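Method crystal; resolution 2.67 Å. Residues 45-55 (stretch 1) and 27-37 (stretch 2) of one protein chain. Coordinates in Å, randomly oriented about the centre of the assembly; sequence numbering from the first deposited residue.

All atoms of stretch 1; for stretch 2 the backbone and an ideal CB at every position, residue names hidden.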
# COMPACT_ATOMS: atom_id res chain seq x y z
N ALA D 45 28.05 12.24 -34.00
CA ALA D 45 27.20 13.38 -34.31
C ALA D 45 26.65 13.99 -33.02
O ALA D 45 26.19 13.28 -32.13
CB ALA D 45 26.06 12.98 -35.25
N PHE D 46 26.72 15.31 -32.92
CA PHE D 46 26.17 16.00 -31.76
C PHE D 46 24.90 16.75 -32.14
O PHE D 46 24.85 17.44 -33.15
CB PHE D 46 27.21 16.97 -31.17
CG PHE D 46 28.21 16.30 -30.28
CD1 PHE D 46 27.94 16.08 -28.94
CD2 PHE D 46 29.43 15.89 -30.78
CE1 PHE D 46 28.87 15.46 -28.12
CE2 PHE D 46 30.36 15.27 -29.97
CZ PHE D 46 30.08 15.05 -28.64
N PHE D 47 23.87 16.58 -31.32
CA PHE D 47 22.64 17.34 -31.47
C PHE D 47 22.33 18.06 -30.17
O PHE D 47 22.74 17.64 -29.08
CB PHE D 47 21.46 16.44 -31.83
CG PHE D 47 21.75 15.51 -32.95
CD1 PHE D 47 22.19 14.23 -32.70
CD2 PHE D 47 21.64 15.93 -34.26
CE1 PHE D 47 22.50 13.36 -33.73
CE2 PHE D 47 21.94 15.07 -35.30
CZ PHE D 47 22.37 13.78 -35.04
N TYR D 48 21.59 19.16 -30.30
CA TYR D 48 21.06 19.86 -29.16
C TYR D 48 19.57 19.56 -29.03
O TYR D 48 18.86 19.43 -30.01
CB TYR D 48 21.28 21.36 -29.30
CG TYR D 48 22.68 21.81 -28.96
CD1 TYR D 48 23.25 21.51 -27.73
CD2 TYR D 48 23.43 22.56 -29.87
CE1 TYR D 48 24.54 21.94 -27.40
CE2 TYR D 48 24.71 23.00 -29.55
CZ TYR D 48 25.26 22.68 -28.32
OH TYR D 48 26.53 23.12 -28.00
N ALA D 49 19.12 19.41 -27.79
CA ALA D 49 17.70 19.40 -27.48
C ALA D 49 17.45 20.57 -26.54
O ALA D 49 18.30 20.91 -25.72
CB ALA D 49 17.30 18.09 -26.85
N PRO D 50 16.28 21.18 -26.65
CA PRO D 50 15.97 22.42 -25.94
C PRO D 50 16.15 22.24 -24.44
O PRO D 50 16.65 23.14 -23.77
CB PRO D 50 14.48 22.63 -26.23
CG PRO D 50 14.20 21.78 -27.42
CD PRO D 50 15.11 20.62 -27.34
N ASN D 51 15.74 21.10 -23.92
CA ASN D 51 15.81 20.88 -22.49
C ASN D 51 16.26 19.47 -22.11
O ASN D 51 16.49 18.60 -22.96
CB ASN D 51 14.46 21.18 -21.87
CG ASN D 51 13.36 20.37 -22.48
OD1 ASN D 51 13.34 19.15 -22.36
ND2 ASN D 51 12.44 21.03 -23.17
N GLN D 52 16.38 19.25 -20.80
CA GLN D 52 16.92 18.01 -20.26
C GLN D 52 16.06 16.76 -20.46
O GLN D 52 16.58 15.71 -20.86
CB GLN D 52 17.23 18.18 -18.77
CG GLN D 52 17.98 17.02 -18.16
CD GLN D 52 19.29 16.73 -18.87
OE1 GLN D 52 20.16 17.59 -18.98
NE2 GLN D 52 19.43 15.51 -19.37
N VAL D 53 14.76 16.86 -20.17
CA VAL D 53 13.87 15.72 -20.37
C VAL D 53 13.90 15.26 -21.82
O VAL D 53 13.91 14.06 -22.10
CB VAL D 53 12.43 16.03 -19.98
CG1 VAL D 53 11.48 14.96 -20.51
CG2 VAL D 53 12.31 16.14 -18.50
N LEU D 54 13.90 16.22 -22.76
CA LEU D 54 14.00 15.85 -24.18
C LEU D 54 15.33 15.19 -24.48
O LEU D 54 15.38 14.13 -25.12
CB LEU D 54 13.77 17.06 -25.10
CG LEU D 54 12.26 17.13 -25.33
CD1 LEU D 54 11.65 18.52 -25.34
CD2 LEU D 54 11.71 16.20 -26.40
N CYS D 55 16.42 15.81 -24.01
CA CYS D 55 17.73 15.23 -24.21
C CYS D 55 17.77 13.80 -23.67
O CYS D 55 18.39 12.92 -24.27
CB CYS D 55 18.82 16.09 -23.56
SG CYS D 55 20.51 15.38 -23.63
N UNK D 27 7.33 14.56 -34.63
CA UNK D 27 6.84 15.90 -34.31
C UNK D 27 7.17 16.27 -32.87
O UNK D 27 7.85 17.26 -32.60
CB UNK D 27 5.33 15.99 -34.54
N UNK D 28 6.70 15.45 -31.95
CA UNK D 28 6.90 15.68 -30.53
C UNK D 28 8.36 15.65 -30.11
O UNK D 28 8.77 16.34 -29.17
CB UNK D 28 6.12 14.64 -29.73
N UNK D 29 9.16 14.84 -30.78
CA UNK D 29 10.54 14.64 -30.35
C UNK D 29 11.52 15.18 -31.38
O UNK D 29 12.11 16.25 -31.19
CB UNK D 29 10.81 13.16 -30.10
N UNK D 30 11.66 14.45 -32.49
CA UNK D 30 12.79 14.65 -33.38
C UNK D 30 12.92 16.06 -33.97
O UNK D 30 14.02 16.57 -34.11
CB UNK D 30 12.70 13.64 -34.53
N UNK D 31 11.79 16.67 -34.32
CA UNK D 31 11.80 18.01 -34.89
C UNK D 31 12.54 19.05 -34.03
O UNK D 31 13.11 20.02 -34.55
CB UNK D 31 10.36 18.47 -35.11
N UNK D 32 12.52 18.83 -32.71
CA UNK D 32 13.11 19.74 -31.72
C UNK D 32 14.61 19.58 -31.55
O UNK D 32 15.25 20.34 -30.81
CB UNK D 32 12.43 19.53 -30.36
N UNK D 33 15.15 18.58 -32.23
CA UNK D 33 16.56 18.22 -32.20
C UNK D 33 17.34 19.16 -33.13
O UNK D 33 16.83 19.56 -34.18
CB UNK D 33 16.76 16.76 -32.61
N UNK D 34 18.56 19.53 -32.77
CA UNK D 34 19.30 20.30 -33.74
C UNK D 34 20.79 20.08 -33.74
O UNK D 34 21.40 19.85 -32.70
CB UNK D 34 19.02 21.79 -33.51
N UNK D 35 21.35 20.17 -34.94
CA UNK D 35 22.69 19.67 -35.21
C UNK D 35 23.81 20.58 -34.73
O UNK D 35 23.66 21.80 -34.67
CB UNK D 35 22.85 19.44 -36.71
N UNK D 36 24.93 19.94 -34.42
CA UNK D 36 26.06 20.57 -33.75
C UNK D 36 27.37 20.28 -34.50
O UNK D 36 28.12 19.39 -34.11
CB UNK D 36 26.16 20.08 -32.30
N UNK D 37 27.64 21.03 -35.59
CA UNK D 37 28.84 20.85 -36.42
C UNK D 37 30.13 21.25 -35.71
O UNK D 37 31.20 20.78 -36.07
CB UNK D 37 28.70 21.66 -37.71

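Position 27 lies on a helical turn with nothing of stretch 1 within 5.5 Å of its ideal CB, so almost any helix-compatible residue would suit; it is Glu 27, which makes no contact here. Position 28 is also helical, with its CA-to-CB bond sideways to stretch 1 and again no neighbour there. A small or polar residue would do as well as a long one; the side chain of the deposited Asn 28 leaves sideways and its amide lies farther from stretch 1, while its carbonyl O lies 4.0 Å from CD2 of Leu 54.

At position 29 the ideal CB is 4.9 Å from Leu 54 CD2. The CA-to-CB bond runs sideways, so a side chain long enough to turn back could cover this leucine, and an aliphatic or aromatic residue would serve. Tyr 29 is found, its end coming nearer to stretch 1: CD1 packs 3.5 Å from CD2 of Leu 54.

Positions 30 and 31 place nothing against stretch 1, and their choice is left open. Phe 30 points its CB away and starts a type I beta turn that closes at position 33; Ser 31, inside that turn, is out of reach.

Position 32 points toward stretch 1, its ideal CB 4.1 Å from Pro 50 CG and 5.2 Å from Leu 54 CD1. These apolar neighbours favour a side chain with an aliphatic stem, such as Leu, Met, Gln or Glu; the turn angles, phi/psi of -81/-6°, are compatible with most residues. The stem of Gln 32 lies by these neighbours, with OE1 3.6 Å from Pro 50 CG and NE2 3.8 Å from Leu 54 CD1, while NE2 also donates to Asn 28 O (2.8 Å), which helps hold the amide in place.

At position 33 the chain becomes extended and the CA-to-CB bond runs sideways, the ideal CB 4.3 Å from Tyr 48 O and 4.8 Å from Phe 47 CB; a side chain that turns back could reach Ala 49 CB. A branched aliphatic residue is favoured. Leu 33 places CD1 3.9 Å from Phe 47 CB and 4.2 Å from Ala 49 CB.

Position 34 pairs with Tyr 48 in an antiparallel bridge, its CB on the same sheet face as that tyrosine. Long or beta-branched residues would suit. In Lys 34, CG lies 3.8 Å from Tyr 48 CB; the backbone supplies the pairing, Lys 34 N to Tyr 48 O at 2.8 Å and Tyr 48 N to Lys 34 O at 2.5 Å.

Position 35 shares the other face with Phe 47, its ideal CB 4.4 Å from Phe 47 CD2; a large apolar or aromatic residue is expected. Tyr 35 sets CD1 3.5 Å from Phe 47 CE2, the rings oblique at 46°, and meets Ala 45 CB at its ring edge (CE1, 4.0 Å).

Position 36 points toward stretch 1, with its ideal CB only 3.1 Å from Phe 46 O. The contact is tight for any CB; beyond it lies the ring of Tyr 48, its CE2 4.3 Å from the ideal CB, which a medium-sized polar or apolar side chain could reach. Asn 36 lays OD1 over one face of the Tyr 48 ring, 3.0 Å from CZ, and its N makes a weak hydrogen bond to Phe 46 O (2.8 Å).

Position 37 points away, leaving the choice open; Pro 37 is poorly ordered.

Stretch 2 (27-37) ENYFSQLKYNP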
# COMPACT_ATOMS: atom_id res chain seq x y z
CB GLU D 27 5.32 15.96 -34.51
CG GLU D 27 4.86 17.24 -35.15
CD GLU D 27 4.82 17.15 -36.68
OE1 GLU D 27 3.95 16.41 -37.20
OE2 GLU D 27 5.64 17.83 -37.35
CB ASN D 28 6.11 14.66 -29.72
CG ASN D 28 4.60 14.83 -29.87
OD1 ASN D 28 3.84 13.91 -29.58
ND2 ASN D 28 4.16 16.01 -30.32
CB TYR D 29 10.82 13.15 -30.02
CG TYR D 29 10.13 12.70 -28.74
CD1 TYR D 29 10.60 13.11 -27.48
CD2 TYR D 29 9.02 11.88 -28.79
CE1 TYR D 29 9.97 12.71 -26.32
CE2 TYR D 29 8.38 11.47 -27.62
CZ TYR D 29 8.86 11.89 -26.40
OH TYR D 29 8.22 11.50 -25.26
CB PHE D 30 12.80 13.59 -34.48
CG PHE D 30 13.10 12.22 -33.98
CD1 PHE D 30 14.40 11.87 -33.64
CD2 PHE D 30 12.10 11.28 -33.85
CE1 PHE D 30 14.69 10.59 -33.19
CE2 PHE D 30 12.38 9.99 -33.39
CZ PHE D 30 13.68 9.65 -33.07
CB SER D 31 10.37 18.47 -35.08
OG SER D 31 9.60 18.11 -33.95
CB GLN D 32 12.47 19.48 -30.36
CG GLN D 32 10.95 19.61 -30.33
CD GLN D 32 10.45 19.83 -28.92
OE1 GLN D 32 10.84 20.79 -28.25
NE2 GLN D 32 9.59 18.93 -28.45
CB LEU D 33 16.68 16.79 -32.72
CG LEU D 33 17.59 15.80 -32.03
CD1 LEU D 33 17.80 16.27 -30.63
CD2 LEU D 33 16.92 14.45 -32.07
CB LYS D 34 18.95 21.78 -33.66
CG LYS D 34 19.33 22.46 -32.40
CD LYS D 34 18.47 23.69 -32.31
CE LYS D 34 18.07 24.10 -33.71
NZ LYS D 34 16.72 24.71 -33.73
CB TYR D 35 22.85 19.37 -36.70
CG TYR D 35 24.08 18.56 -37.03
CD1 TYR D 35 24.40 17.42 -36.29
CD2 TYR D 35 24.93 18.93 -38.06
CE1 TYR D 35 25.51 16.67 -36.59
CE2 TYR D 35 26.04 18.19 -38.36
CZ TYR D 35 26.33 17.06 -37.62
OH TYR D 35 27.46 16.32 -37.92
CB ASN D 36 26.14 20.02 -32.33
CG ASN D 36 26.82 20.96 -31.37
OD1 ASN D 36 26.67 20.82 -30.16
ND2 ASN D 36 27.58 21.91 -31.89
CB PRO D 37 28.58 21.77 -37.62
CG PRO D 37 27.10 21.97 -37.64
CD PRO D 37 26.70 21.99 -36.20
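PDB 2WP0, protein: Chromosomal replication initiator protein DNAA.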